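Local coordinates for protein-glutaminase (Chryseobacterium proteolyticum, PDB 2ZK9) that hydrolyses the side-chain amide of glutamine residues in proteins, most likely through a cysteine-based mechanism of the papain-like kind, leaving glutamate and releasing ammonia, at residues C42-H47 against C161-F166; N20-T25 against I33-P38; S81-I86 against D103-S108; K62-G67 against Y142-S147. One frame throughout, in Å; residues are numbered along the deposited sequence.

Interaction 1 (C42-H47 against C161-F166); sequences CYARAH and CVLTKF. With NA (sodium ion), chain B.
Helices 42-47 and 161-165 cross steeply, their short axes 9.3 Å apart at closest approach and their N-to-C directions 116° from each other, so the contact is confined to a short patch. The backbones come nearest at A44 and V162, whose CA atoms are 6.6 Å apart, a closeness that the small alanine permits. V162 meets it with CG1, 3.9 Å from A44 CB. That methyl stands anti to the backbone N (chi1 168°), while CG2 points to the edge of the Y43 ring and lies 3.9 Å from Y43 OH. L163 comes in with CD2 alone, which rests 4.2 Å from A44 CB and equally far from R45 CG. The side chains meet by van der Waals contact alone, the Y43 hydroxyl included. At the start of the first helix, C42 is clear of this contact: SG, set between backbone N and carbonyl carbon (chi1 55°), holds a sodium ion at 2.2 Å, alongside two waters. Helix 42-55 therefore packs against helix 157-165 through A44 and Y43, set against V162 and L163, against strand 82-91 where Y82 and H83 touch C42, and against strand 141-144, whose Y142 ring meets those of Y43 and H47.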
loop_
_atom_site.group_PDB
_atom_site.type_symbol
_atom_site.label_atom_id
_atom_site.label_comp_id
_atom_site.label_asym_id
_atom_site.label_seq_id
_atom_site.Cartn_x
_atom_site.Cartn_y
_atom_site.Cartn_z
ATOM N N CYS A 42 -3.415 2.964 -5.241
ATOM C CA CYS A 42 -3.021 2.365 -3.937
ATOM C C CYS A 42 -3.324 0.890 -3.876
ATOM O O CYS A 42 -2.554 0.108 -3.310
ATOM C CB CYS A 42 -3.717 3.080 -2.807
ATOM S SG CYS A 42 -5.479 3.176 -2.887
ATOM N N TYR A 43 -4.454 0.490 -4.441
ATOM C CA TYR A 43 -4.884 -0.911 -4.449
ATOM C C TYR A 43 -3.860 -1.759 -5.146
ATOM O O TYR A 43 -3.561 -2.884 -4.718
ATOM C CB TYR A 43 -6.301 -0.967 -5.056
ATOM C CG TYR A 43 -6.426 -0.264 -6.372
ATOM C CD1 TYR A 43 -6.777 1.065 -6.510
ATOM C CD2 TYR A 43 -6.135 -0.951 -7.549
ATOM C CE1 TYR A 43 -6.870 1.695 -7.749
ATOM C CE2 TYR A 43 -6.229 -0.374 -8.766
ATOM C CZ TYR A 43 -6.597 0.959 -8.881
ATOM O OH TYR A 43 -6.667 1.522 -10.137
ATOM N N ALA A 44 -3.339 -1.281 -6.283
ATOM C CA ALA A 44 -2.336 -2.025 -7.051
ATOM C C ALA A 44 -1.023 -2.059 -6.304
ATOM O O ALA A 44 -0.345 -3.091 -6.247
ATOM C CB ALA A 44 -2.204 -1.397 -8.424
ATOM N N ARG A 45 -0.614 -0.922 -5.710
ATOM C CA ARG A 45 0.637 -0.941 -4.944
ATOM C C ARG A 45 0.572 -1.963 -3.820
ATOM O O ARG A 45 1.521 -2.684 -3.564
ATOM C CB ARG A 45 0.991 0.442 -4.426
ATOM C CG ARG A 45 1.149 1.524 -5.485
ATOM C CD ARG A 45 1.853 2.743 -4.994
ATOM N NE ARG A 45 1.258 3.402 -3.808
ATOM C CZ ARG A 45 0.250 4.245 -3.857
ATOM N NH1 ARG A 45 -0.342 4.604 -4.972
ATOM N NH2 ARG A 45 -0.236 4.767 -2.718
ATOM N N ALA A 46 -0.570 -2.004 -3.120
ATOM C CA ALA A 46 -0.714 -2.919 -1.983
ATOM C C ALA A 46 -0.677 -4.355 -2.423
ATOM O O ALA A 46 -0.064 -5.212 -1.788
ATOM C CB ALA A 46 -1.978 -2.596 -1.203
ATOM N N HIS A 47 -1.350 -4.676 -3.551
ATOM C CA HIS A 47 -1.377 -6.053 -3.999
ATOM C C HIS A 47 -0.003 -6.506 -4.508
ATOM O O HIS A 47 0.351 -7.672 -4.371
ATOM C CB HIS A 47 -2.465 -6.219 -5.070
ATOM C CG HIS A 47 -3.255 -7.478 -4.923
ATOM N ND1 HIS A 47 -3.780 -7.833 -3.765
ATOM C CD2 HIS A 47 -3.678 -8.424 -5.814
ATOM C CE1 HIS A 47 -4.515 -8.917 -3.868
ATOM N NE2 HIS A 47 -4.441 -9.306 -5.125
ATOM N N CYS A 161 -1.094 -4.194 -14.692
ATOM C CA CYS A 161 -1.533 -3.270 -15.743
ATOM C C CYS A 161 -1.583 -1.853 -15.234
ATOM O O CYS A 161 -1.109 -0.901 -15.900
ATOM C CB CYS A 161 -2.938 -3.675 -16.240
ATOM S SG CYS A 161 -3.394 -2.943 -17.831
ATOM N N VAL A 162 -2.126 -1.654 -14.019
ATOM C CA VAL A 162 -2.238 -0.308 -13.440
ATOM C C VAL A 162 -0.848 0.223 -13.138
ATOM O O VAL A 162 -0.549 1.382 -13.436
ATOM C CB VAL A 162 -3.158 -0.338 -12.225
ATOM C CG1 VAL A 162 -3.056 0.946 -11.437
ATOM C CG2 VAL A 162 -4.582 -0.636 -12.654
ATOM N N LEU A 163 -0.002 -0.583 -12.513
ATOM C CA LEU A 163 1.359 -0.114 -12.236
ATOM C C LEU A 163 2.072 0.316 -13.523
ATOM O O LEU A 163 2.755 1.344 -13.536
ATOM C CB LEU A 163 2.172 -1.163 -11.506
ATOM C CG LEU A 163 1.707 -1.515 -10.079
ATOM C CD1 LEU A 163 2.548 -2.660 -9.555
ATOM C CD2 LEU A 163 1.768 -0.299 -9.175
ATOM N N THR A 164 1.920 -0.436 -14.604
ATOM C CA THR A 164 2.538 -0.062 -15.850
ATOM C C THR A 164 1.980 1.247 -16.369
ATOM O O THR A 164 2.745 2.129 -16.805
ATOM C CB THR A 164 2.410 -1.194 -16.872
ATOM O OG1 THR A 164 3.162 -2.304 -16.375
ATOM C CG2 THR A 164 2.958 -0.801 -18.210
ATOM N N LYS A 165 0.667 1.427 -16.287
ATOM C CA LYS A 165 0.085 2.696 -16.729
ATOM C C LYS A 165 0.605 3.887 -15.966
ATOM O O LYS A 165 0.734 4.996 -16.539
ATOM C CB LYS A 165 -1.424 2.601 -16.637
ATOM C CG LYS A 165 -2.003 2.024 -17.922
ATOM C CD LYS A 165 -3.525 1.978 -17.887
ATOM C CE LYS A 165 -4.016 1.216 -19.116
ATOM N NZ LYS A 165 -3.684 1.969 -20.361
ATOM N N PHE A 166 0.928 3.736 -14.703
ATOM C CA PHE A 166 1.397 4.818 -13.869
ATOM C C PHE A 166 2.902 4.915 -13.749
ATOM O O PHE A 166 3.432 5.769 -13.014
ATOM C CB PHE A 166 0.761 4.769 -12.474
ATOM C CG PHE A 166 -0.750 4.887 -12.427
ATOM C CD1 PHE A 166 -1.529 5.347 -13.473
ATOM C CD2 PHE A 166 -1.408 4.582 -11.237
ATOM C CE1 PHE A 166 -2.905 5.468 -13.342
ATOM C CE2 PHE A 166 -2.758 4.694 -11.124
ATOM C CZ PHE A 166 -3.519 5.124 -12.180
HETATM NA NA NA B . -5.333 4.873 -4.237
HETATM O O HOH W 1 -4.923 6.074 -2.083
HETATM O O HOH W 2 -7.652 6.478 -3.376
#

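Interaction 2 (N20-T25 against I33-P38); sequences NESCGT and ITFRYP. Unlike the reference sequence in segment 20-25: E21 (reference Gln).
A disulfide-closed loop between helices 8-19 and 42-55 is pinched at its neck by a single parallel beta bridge between S22 and I33. I33 supplies both of its backbone groups: its N donates to E21 O at 2.8 Å in a nearly straight bond lying in the carbonyl plane, and its O receives C23 N at 2.9 Å, the donor standing well above the I33 carbonyl plane. C23 makes the largest share of the contact. Its SG, disulfide-bonded to C32, lies 3.6 Å from T34 CG2, and its CB sits 3.6 Å from R36 NE, under one face of the guanidinium, which also passes over G24 N. The extended R36 chain carries NH2 on to S167 O. S22 OG, bonded to K19 O, comes to the edge of the F35 ring, near its plane, 3.3 Å from CD2, while I33 CG2 lies over one ring face, toward its rim. A water bound to C23 O and R36 N at 2.9 Å each ties the backbones again. Within 20-25, S22 to T25 form a type II beta turn, in which S22 O accepts from both T25 N and T25 OG1, and G24 at phi 102° occupies the third position, where glycine is commonly found.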
loop_
_atom_site.group_PDB
_atom_site.type_symbol
_atom_site.label_atom_id
_atom_site.label_comp_id
_atom_site.label_asym_id
_atom_site.label_seq_id
_atom_site.Cartn_x
_atom_site.Cartn_y
_atom_site.Cartn_z
ATOM N N ASN A 20 13.028 -1.833 -2.700
ATOM C CA ASN A 20 13.872 -2.056 -3.874
ATOM C C ASN A 20 13.088 -2.119 -5.170
ATOM O O ASN A 20 13.698 -1.982 -6.247
ATOM C CB ASN A 20 14.713 -3.328 -3.705
ATOM C CG ASN A 20 15.871 -3.142 -2.774
ATOM O OD1 ASN A 20 16.219 -2.039 -2.379
ATOM N ND2 ASN A 20 16.453 -4.331 -2.496
ATOM N N GLU A 21 11.778 -2.335 -5.137
ATOM C CA GLU A 21 10.948 -2.363 -6.317
ATOM C C GLU A 21 10.291 -1.026 -6.627
ATOM O O GLU A 21 9.466 -0.937 -7.512
ATOM C CB GLU A 21 9.867 -3.473 -6.201
ATOM C CG GLU A 21 10.488 -4.858 -6.122
ATOM C CD GLU A 21 11.380 -5.156 -7.303
ATOM O OE1 GLU A 21 12.504 -5.768 -7.085
ATOM O OE2 GLU A 21 11.016 -4.802 -8.438
ATOM N N SER A 22 10.680 0.029 -5.886
ATOM C CA SER A 22 10.075 1.340 -6.099
ATOM C C SER A 22 10.445 1.919 -7.462
ATOM O O SER A 22 11.612 1.893 -7.891
ATOM C CB SER A 22 10.607 2.321 -5.085
ATOM O OG SER A 22 10.294 1.933 -3.737
ATOM N N CYS A 23 9.472 2.543 -8.108
ATOM C CA CYS A 23 9.770 3.312 -9.304
ATOM C C CYS A 23 10.744 4.437 -8.939
ATOM O O CYS A 23 10.660 5.035 -7.872
ATOM C CB CYS A 23 8.536 3.931 -9.934
ATOM S SG CYS A 23 7.353 2.739 -10.578
ATOM N N GLY A 24 11.711 4.721 -9.773
ATOM C CA GLY A 24 12.726 5.727 -9.444
ATOM C C GLY A 24 14.011 5.050 -9.005
ATOM O O GLY A 24 15.014 5.732 -8.806
ATOM N N THR A 25 14.013 3.733 -8.830
ATOM C CA THR A 25 15.218 3.059 -8.460
ATOM C C THR A 25 15.732 2.198 -9.615
ATOM O O THR A 25 14.970 1.611 -10.387
ATOM C CB THR A 25 14.997 2.134 -7.269
ATOM O OG1 THR A 25 14.214 1.082 -7.687
ATOM C CG2 THR A 25 14.366 2.841 -6.101
ATOM N N ILE A 33 6.893 -0.428 -8.497
ATOM C CA ILE A 33 5.782 -0.016 -7.671
ATOM C C ILE A 33 5.800 1.522 -7.552
ATOM O O ILE A 33 6.802 2.118 -7.146
ATOM C CB ILE A 33 5.799 -0.669 -6.293
ATOM C CG1 ILE A 33 5.944 -2.170 -6.377
ATOM C CG2 ILE A 33 4.550 -0.259 -5.555
ATOM C CD1 ILE A 33 6.080 -2.877 -5.044
ATOM N N THR A 34 4.690 2.141 -7.929
ATOM C CA THR A 34 4.560 3.563 -8.178
ATOM C C THR A 34 4.336 4.374 -6.900
ATOM O O THR A 34 3.470 5.245 -6.833
ATOM C CB THR A 34 3.430 3.734 -9.192
ATOM O OG1 THR A 34 2.269 3.064 -8.715
ATOM C CG2 THR A 34 3.805 3.176 -10.571
ATOM N N PHE A 35 5.154 4.092 -5.885
ATOM C CA PHE A 35 5.006 4.759 -4.585
ATOM C C PHE A 35 5.132 6.288 -4.715
ATOM O O PHE A 35 4.475 7.018 -3.973
ATOM C CB PHE A 35 6.052 4.282 -3.610
ATOM C CG PHE A 35 5.942 2.826 -3.230
ATOM C CD1 PHE A 35 4.790 2.313 -2.639
ATOM C CD2 PHE A 35 7.016 1.980 -3.409
ATOM C CE1 PHE A 35 4.734 0.991 -2.232
ATOM C CE2 PHE A 35 6.959 0.660 -2.991
ATOM C CZ PHE A 35 5.817 0.165 -2.425
ATOM N N ARG A 36 5.954 6.750 -5.649
ATOM C CA ARG A 36 6.152 8.188 -5.846
ATOM C C ARG A 36 4.960 8.892 -6.467
ATOM O O ARG A 36 5.029 10.125 -6.578
ATOM C CB ARG A 36 7.384 8.395 -6.730
ATOM C CG ARG A 36 7.275 7.839 -8.134
ATOM C CD ARG A 36 8.526 8.000 -8.923
ATOM N NE ARG A 36 8.361 7.503 -10.276
ATOM C CZ ARG A 36 9.258 7.549 -11.229
ATOM N NH1 ARG A 36 10.447 8.074 -10.960
ATOM N NH2 ARG A 36 8.988 7.044 -12.410
ATOM N N TYR A 37 3.940 8.167 -6.888
ATOM C CA TYR A 37 2.735 8.718 -7.480
ATOM C C TYR A 37 1.549 8.380 -6.611
ATOM O O TYR A 37 0.847 7.407 -6.838
ATOM C CB TYR A 37 2.535 8.157 -8.893
ATOM C CG TYR A 37 1.357 8.779 -9.619
ATOM C CD1 TYR A 37 1.279 10.123 -9.844
ATOM C CD2 TYR A 37 0.331 7.959 -10.097
ATOM C CE1 TYR A 37 0.185 10.667 -10.532
ATOM C CE2 TYR A 37 -0.729 8.516 -10.767
ATOM C CZ TYR A 37 -0.832 9.846 -10.997
ATOM O OH TYR A 37 -1.911 10.337 -11.701
ATOM N N PRO A 38 1.296 9.196 -5.577
ATOM C CA PRO A 38 0.232 8.873 -4.631
ATOM C C PRO A 38 -1.160 9.245 -5.067
ATOM O O PRO A 38 -2.101 8.998 -4.297
ATOM C CB PRO A 38 0.640 9.618 -3.348
ATOM C CG PRO A 38 1.319 10.817 -3.916
ATOM C CD PRO A 38 2.159 10.280 -5.073
HETATM O O HOH W 3 8.312 5.108 -6.253
#

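Interaction 3 (S81-I86 against D103-S108); sequences SYHVAI and DPSLFS
With CG anti to the backbone N (chi1 -173° in H83, -178° in D103), the imidazole on strand 82-91 and the carboxylate from the loop after strand 97-102 extend tip to tip. They form a His-carboxylate hydrogen bond, consistent with the Cys-His-Asp pattern of the papain-like clan, with C42 lying against the H83 ring on its ND1 side. H83 NE2 donates to the syn lone pair of D103 OD2 at 2.8 Å; the acceptor lies close to the imidazole plane, although ring and carboxylate planes are 41° apart. OD2 also takes the W117 NE1 proton, so two donors hold it. Such a carboxylate would probably fix which H83 nitrogen carries hydrogen and raise the basicity of the ring. Beside the bond, A85 CB and D103 CB touch at 3.7 Å, and L106 CD1 reaches to 3.9 Å from H83 NE2. An alanine in place of D103 would remove both carboxylate oxygens and would probably leave H83 NE2 without its acceptor and loosen the loop. D103 OD1 turns back into the loop, closing an Asx turn with S105 N at 3.0 Å from above the carboxylate plane and receiving S105 OG at 2.7 Å on its syn lone pair.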
loop_
_atom_site.group_PDB
_atom_site.type_symbol
_atom_site.label_atom_id
_atom_site.label_comp_id
_atom_site.label_asym_id
_atom_site.label_seq_id
_atom_site.Cartn_x
_atom_site.Cartn_y
_atom_site.Cartn_z
ATOM N N SER A 81 -10.650 9.344 -1.110
ATOM C CA SER A 81 -11.804 8.844 -0.396
ATOM C C SER A 81 -11.458 7.581 0.373
ATOM O O SER A 81 -12.201 7.230 1.324
ATOM C CB SER A 81 -12.953 8.583 -1.340
ATOM O OG SER A 81 -12.615 7.670 -2.351
ATOM N N TYR A 82 -10.410 6.864 -0.002
ATOM C CA TYR A 82 -9.959 5.704 0.726
ATOM C C TYR A 82 -8.452 5.551 0.443
ATOM O O TYR A 82 -7.942 6.074 -0.521
ATOM C CB TYR A 82 -10.699 4.400 0.418
ATOM C CG TYR A 82 -10.227 3.711 -0.820
ATOM C CD1 TYR A 82 -10.648 4.113 -2.087
ATOM C CD2 TYR A 82 -9.332 2.644 -0.770
ATOM C CE1 TYR A 82 -10.165 3.438 -3.203
ATOM C CE2 TYR A 82 -8.879 1.997 -1.846
ATOM C CZ TYR A 82 -9.275 2.394 -3.079
ATOM O OH TYR A 82 -8.822 1.693 -4.162
ATOM N N HIS A 83 -7.810 4.754 1.304
ATOM C CA HIS A 83 -6.458 4.333 1.057
ATOM C C HIS A 83 -6.310 2.902 1.584
ATOM O O HIS A 83 -7.106 2.436 2.410
ATOM C CB HIS A 83 -5.460 5.313 1.724
ATOM C CG HIS A 83 -4.009 5.033 1.366
ATOM N ND1 HIS A 83 -3.634 4.699 0.097
ATOM C CD2 HIS A 83 -2.922 5.041 2.140
ATOM C CE1 HIS A 83 -2.334 4.520 0.113
ATOM N NE2 HIS A 83 -1.840 4.737 1.358
ATOM N N VAL A 84 -5.300 2.194 1.118
ATOM C CA VAL A 84 -5.042 0.832 1.498
ATOM C C VAL A 84 -3.530 0.615 1.520
ATOM O O VAL A 84 -2.808 1.174 0.694
ATOM C CB VAL A 84 -5.764 -0.177 0.560
ATOM C CG1 VAL A 84 -5.380 -0.011 -0.889
ATOM C CG2 VAL A 84 -5.550 -1.602 1.017
ATOM N N ALA A 85 -3.086 -0.244 2.422
ATOM C CA ALA A 85 -1.736 -0.739 2.461
ATOM C C ALA A 85 -1.750 -2.131 3.097
ATOM O O ALA A 85 -2.778 -2.641 3.494
ATOM C CB ALA A 85 -0.808 0.234 3.187
ATOM N N ILE A 86 -0.561 -2.762 3.132
ATOM C CA ILE A 86 -0.459 -4.086 3.742
ATOM C C ILE A 86 -0.185 -3.953 5.221
ATOM O O ILE A 86 0.582 -3.094 5.665
ATOM C CB ILE A 86 0.590 -4.974 3.023
ATOM C CG1 ILE A 86 2.019 -4.443 3.072
ATOM C CG2 ILE A 86 0.116 -5.279 1.615
ATOM C CD1 ILE A 86 3.048 -5.477 2.710
ATOM N N ASP A 103 3.980 0.869 3.919
ATOM C CA ASP A 103 3.449 1.732 2.892
ATOM C C ASP A 103 4.495 2.807 2.545
ATOM O O ASP A 103 4.445 3.925 3.044
ATOM C CB ASP A 103 2.164 2.442 3.302
ATOM C CG ASP A 103 1.593 3.301 2.219
ATOM O OD1 ASP A 103 2.186 3.339 1.090
ATOM O OD2 ASP A 103 0.560 3.933 2.468
ATOM N N PRO A 104 5.416 2.483 1.657
ATOM C CA PRO A 104 6.426 3.472 1.227
ATOM C C PRO A 104 5.901 4.672 0.505
ATOM O O PRO A 104 6.683 5.602 0.273
ATOM C CB PRO A 104 7.352 2.620 0.341
ATOM C CG PRO A 104 7.240 1.238 0.857
ATOM C CD PRO A 104 5.757 1.134 1.156
ATOM N N SER A 105 4.644 4.722 0.110
ATOM C CA SER A 105 4.087 5.966 -0.432
ATOM C C SER A 105 3.929 7.058 0.635
ATOM O O SER A 105 3.886 8.204 0.285
ATOM C CB SER A 105 2.797 5.763 -1.217
ATOM O OG SER A 105 1.642 5.477 -0.409
ATOM N N LEU A 106 3.854 6.655 1.895
ATOM C CA LEU A 106 3.713 7.565 3.031
ATOM C C LEU A 106 4.886 7.490 3.994
ATOM O O LEU A 106 5.128 8.477 4.689
ATOM C CB LEU A 106 2.387 7.349 3.749
ATOM C CG LEU A 106 1.146 7.653 2.912
ATOM C CD1 LEU A 106 -0.108 7.298 3.713
ATOM C CD2 LEU A 106 1.112 9.088 2.459
ATOM N N PHE A 107 5.507 6.348 4.150
ATOM C CA PHE A 107 6.552 6.090 5.108
ATOM C C PHE A 107 7.663 5.329 4.414
ATOM O O PHE A 107 7.698 4.088 4.347
ATOM C CB PHE A 107 5.997 5.322 6.315
ATOM C CG PHE A 107 4.973 6.115 7.058
ATOM C CD1 PHE A 107 5.348 7.009 8.029
ATOM C CD2 PHE A 107 3.626 5.932 6.795
ATOM C CE1 PHE A 107 4.430 7.714 8.765
ATOM C CE2 PHE A 107 2.675 6.649 7.484
ATOM C CZ PHE A 107 3.074 7.501 8.484
ATOM N N SER A 108 8.622 6.056 3.894
ATOM C CA SER A 108 9.681 5.479 3.088
ATOM C C SER A 108 10.777 4.741 3.848
ATOM O O SER A 108 11.574 4.018 3.243
ATOM C CB SER A 108 10.386 6.616 2.293
ATOM O OG SER A 108 10.787 7.674 3.152
#

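Interaction 4 (K62-G67 against Y142-S147); sequences KQFVYG and YYRSPS
Segments 62-66 and 142-146 run in broadly the same direction, 33° apart, with CA atoms no closer than 7.2 Å at F64-R144 and Y66-P146, so side chains rather than backbones join them. The contact sets strand 61-66 of the central mixed sheet against the two-stranded antiparallel sheet 141-144/150-152, in which Y142 and Y143 form a classic beta bulge. F64 offers a face: R144 CB sits over the ring centre in a CH-pi contact, 3.8 Å from the centroid and only 13° off the normal, while Y142 O lies at the ring edge. Further along, Y66 crosses R144 at about a right angle, and its hydroxyl is gripped twice. Y66 OH donates to R144 O at 2.6 Å, from well above that carbonyl plane, and accepts from R144 NH1 at 3.1 Å along a fairly straight line (161°) in the guanidinium plane. The extended R144 chain thus runs past the hydroxyl, and its NE goes on to N148. P146 CG closes over Y66 CD1 at 3.7 Å. A phenylalanine here in place of Y66 would lack the hydroxyl and would probably leave R144 O and NH1 without this shared partner and the R144 side chain less firmly placed. K62 NZ, whose other partners include V141 O, donates at 2.8 Å to a water that in turn donates to Y142 O at 2.8 Å.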
loop_
_atom_site.group_PDB
_atom_site.type_symbol
_atom_site.label_atom_id
_atom_site.label_comp_id
_atom_site.label_asym_id
_atom_site.label_seq_id
_atom_site.Cartn_x
_atom_site.Cartn_y
_atom_site.Cartn_z
ATOM N N LYS A 62 -4.741 -6.665 4.515
ATOM C CA LYS A 62 -4.875 -5.284 4.054
ATOM C C LYS A 62 -5.515 -4.495 5.185
ATOM O O LYS A 62 -6.388 -5.020 5.879
ATOM C CB LYS A 62 -5.722 -5.144 2.812
ATOM C CG LYS A 62 -5.288 -5.899 1.584
ATOM C CD LYS A 62 -3.991 -5.382 0.972
ATOM C CE LYS A 62 -3.472 -6.241 -0.148
ATOM N NZ LYS A 62 -4.481 -6.336 -1.220
ATOM N N GLN A 63 -5.157 -3.221 5.303
ATOM C CA GLN A 63 -6.014 -2.299 6.029
ATOM C C GLN A 63 -6.502 -1.247 5.030
ATOM O O GLN A 63 -5.703 -0.648 4.311
ATOM C CB GLN A 63 -5.319 -1.617 7.207
ATOM C CG GLN A 63 -6.281 -0.782 8.043
ATOM C CD GLN A 63 -5.730 -0.313 9.360
ATOM O OE1 GLN A 63 -5.444 0.873 9.554
ATOM N NE2 GLN A 63 -5.504 -1.246 10.290
ATOM N N PHE A 64 -7.820 -1.061 5.008
ATOM C CA PHE A 64 -8.488 -0.031 4.258
ATOM C C PHE A 64 -8.917 1.066 5.197
ATOM O O PHE A 64 -9.501 0.771 6.241
ATOM C CB PHE A 64 -9.713 -0.569 3.528
ATOM C CG PHE A 64 -9.388 -1.550 2.430
ATOM C CD1 PHE A 64 -9.250 -1.139 1.112
ATOM C CD2 PHE A 64 -9.209 -2.905 2.684
ATOM C CE1 PHE A 64 -8.909 -2.001 0.098
ATOM C CE2 PHE A 64 -8.861 -3.794 1.683
ATOM C CZ PHE A 64 -8.718 -3.344 0.364
ATOM N N VAL A 65 -8.680 2.326 4.833
ATOM C CA VAL A 65 -9.160 3.457 5.613
ATOM C C VAL A 65 -9.980 4.331 4.683
ATOM O O VAL A 65 -9.632 4.466 3.508
ATOM C CB VAL A 65 -7.961 4.204 6.278
ATOM C CG1 VAL A 65 -6.937 4.721 5.305
ATOM C CG2 VAL A 65 -8.474 5.348 7.145
ATOM N N TYR A 66 -11.047 4.896 5.184
ATOM C CA TYR A 66 -12.018 5.619 4.419
ATOM C C TYR A 66 -12.320 6.978 5.064
ATOM O O TYR A 66 -12.300 7.061 6.273
ATOM C CB TYR A 66 -13.355 4.856 4.344
ATOM C CG TYR A 66 -13.227 3.420 3.896
ATOM C CD1 TYR A 66 -13.348 3.059 2.576
ATOM C CD2 TYR A 66 -12.975 2.427 4.822
ATOM C CE1 TYR A 66 -13.221 1.720 2.169
ATOM C CE2 TYR A 66 -12.853 1.122 4.423
ATOM C CZ TYR A 66 -12.974 0.765 3.102
ATOM O OH TYR A 66 -12.879 -0.582 2.776
ATOM N N GLY A 67 -12.583 7.998 4.243
ATOM C CA GLY A 67 -12.950 9.270 4.817
ATOM C C GLY A 67 -12.697 10.409 3.904
ATOM O O GLY A 67 -12.570 10.232 2.705
ATOM N N TYR A 142 -8.498 -7.287 -2.955
ATOM C CA TYR A 142 -7.916 -6.203 -3.739
ATOM C C TYR A 142 -8.535 -4.868 -3.388
ATOM O O TYR A 142 -7.837 -3.847 -3.245
ATOM C CB TYR A 142 -8.137 -6.500 -5.187
ATOM C CG TYR A 142 -7.381 -5.661 -6.228
ATOM C CD1 TYR A 142 -8.057 -5.135 -7.293
ATOM C CD2 TYR A 142 -6.009 -5.470 -6.165
ATOM C CE1 TYR A 142 -7.387 -4.400 -8.289
ATOM C CE2 TYR A 142 -5.336 -4.808 -7.136
ATOM C CZ TYR A 142 -6.026 -4.278 -8.203
ATOM O OH TYR A 142 -5.288 -3.621 -9.175
ATOM N N TYR A 143 -9.848 -4.836 -3.241
ATOM C CA TYR A 143 -10.585 -3.639 -2.837
ATOM C C TYR A 143 -11.786 -4.087 -1.974
ATOM O O TYR A 143 -12.443 -5.066 -2.281
ATOM C CB TYR A 143 -11.061 -2.806 -4.007
ATOM C CG TYR A 143 -11.923 -1.640 -3.619
ATOM C CD1 TYR A 143 -11.378 -0.533 -2.910
ATOM C CD2 TYR A 143 -13.293 -1.642 -3.803
ATOM C CE1 TYR A 143 -12.158 0.522 -2.497
ATOM C CE2 TYR A 143 -14.081 -0.593 -3.416
ATOM C CZ TYR A 143 -13.511 0.490 -2.770
ATOM O OH TYR A 143 -14.358 1.508 -2.383
ATOM N N ARG A 144 -12.047 -3.289 -0.952
ATOM C CA ARG A 144 -13.160 -3.429 -0.032
ATOM C C ARG A 144 -13.964 -2.138 -0.032
ATOM O O ARG A 144 -13.408 -1.094 0.310
ATOM C CB ARG A 144 -12.697 -3.689 1.407
ATOM C CG ARG A 144 -13.844 -3.653 2.407
ATOM C CD ARG A 144 -13.366 -3.864 3.833
ATOM N NE ARG A 144 -14.464 -3.922 4.804
ATOM C CZ ARG A 144 -15.093 -2.868 5.298
ATOM N NH1 ARG A 144 -14.783 -1.656 4.935
ATOM N NH2 ARG A 144 -16.067 -3.035 6.182
ATOM N N SER A 145 -15.226 -2.221 -0.431
ATOM C CA SER A 145 -16.048 -1.009 -0.376
ATOM C C SER A 145 -16.409 -0.661 1.059
ATOM O O SER A 145 -16.340 -1.508 1.927
ATOM C CB SER A 145 -17.326 -1.274 -1.202
ATOM O OG SER A 145 -18.171 -2.104 -0.460
ATOM N N PRO A 146 -16.817 0.591 1.344
ATOM C CA PRO A 146 -17.236 0.943 2.710
ATOM C C PRO A 146 -18.372 0.058 3.192
ATOM O O PRO A 146 -18.478 -0.089 4.406
ATOM C CB PRO A 146 -17.642 2.398 2.596
ATOM C CG PRO A 146 -16.851 2.890 1.397
ATOM C CD PRO A 146 -16.787 1.725 0.458
ATOM N N SER A 147 -19.134 -0.542 2.291
ATOM C CA SER A 147 -20.218 -1.459 2.569
ATOM C C SER A 147 -19.764 -2.919 2.671
ATOM O O SER A 147 -20.657 -3.811 2.764
ATOM C CB SER A 147 -21.338 -1.346 1.538
ATOM O OG SER A 147 -20.953 -1.488 0.181
HETATM O O HOH W 4 -5.150 -3.981 -2.618
#

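In the fold
Along the chain, interaction 2 closes first; interaction 1 then opens a long loop that holds interaction 4, which in turn encloses interaction 3. Interaction 1 touches all the others, its centre about 10 Å from interaction 2, 12 Å from interaction 3 and 16 Å from interaction 4. Interactions 3 and 4 share the mixed sheet, where strands 82-91 and 61-66 are hydrogen-bonded neighbours, whereas interactions 2 and 4, with centres about 22 Å apart, lie on opposite sides of the chain's centre. Helix 42-55 thus joins loop, sheet and C-terminal helix, placing C42 beside H83, whose far side is bonded to D103, as expected if these form the active site of a papain-like hydrolase.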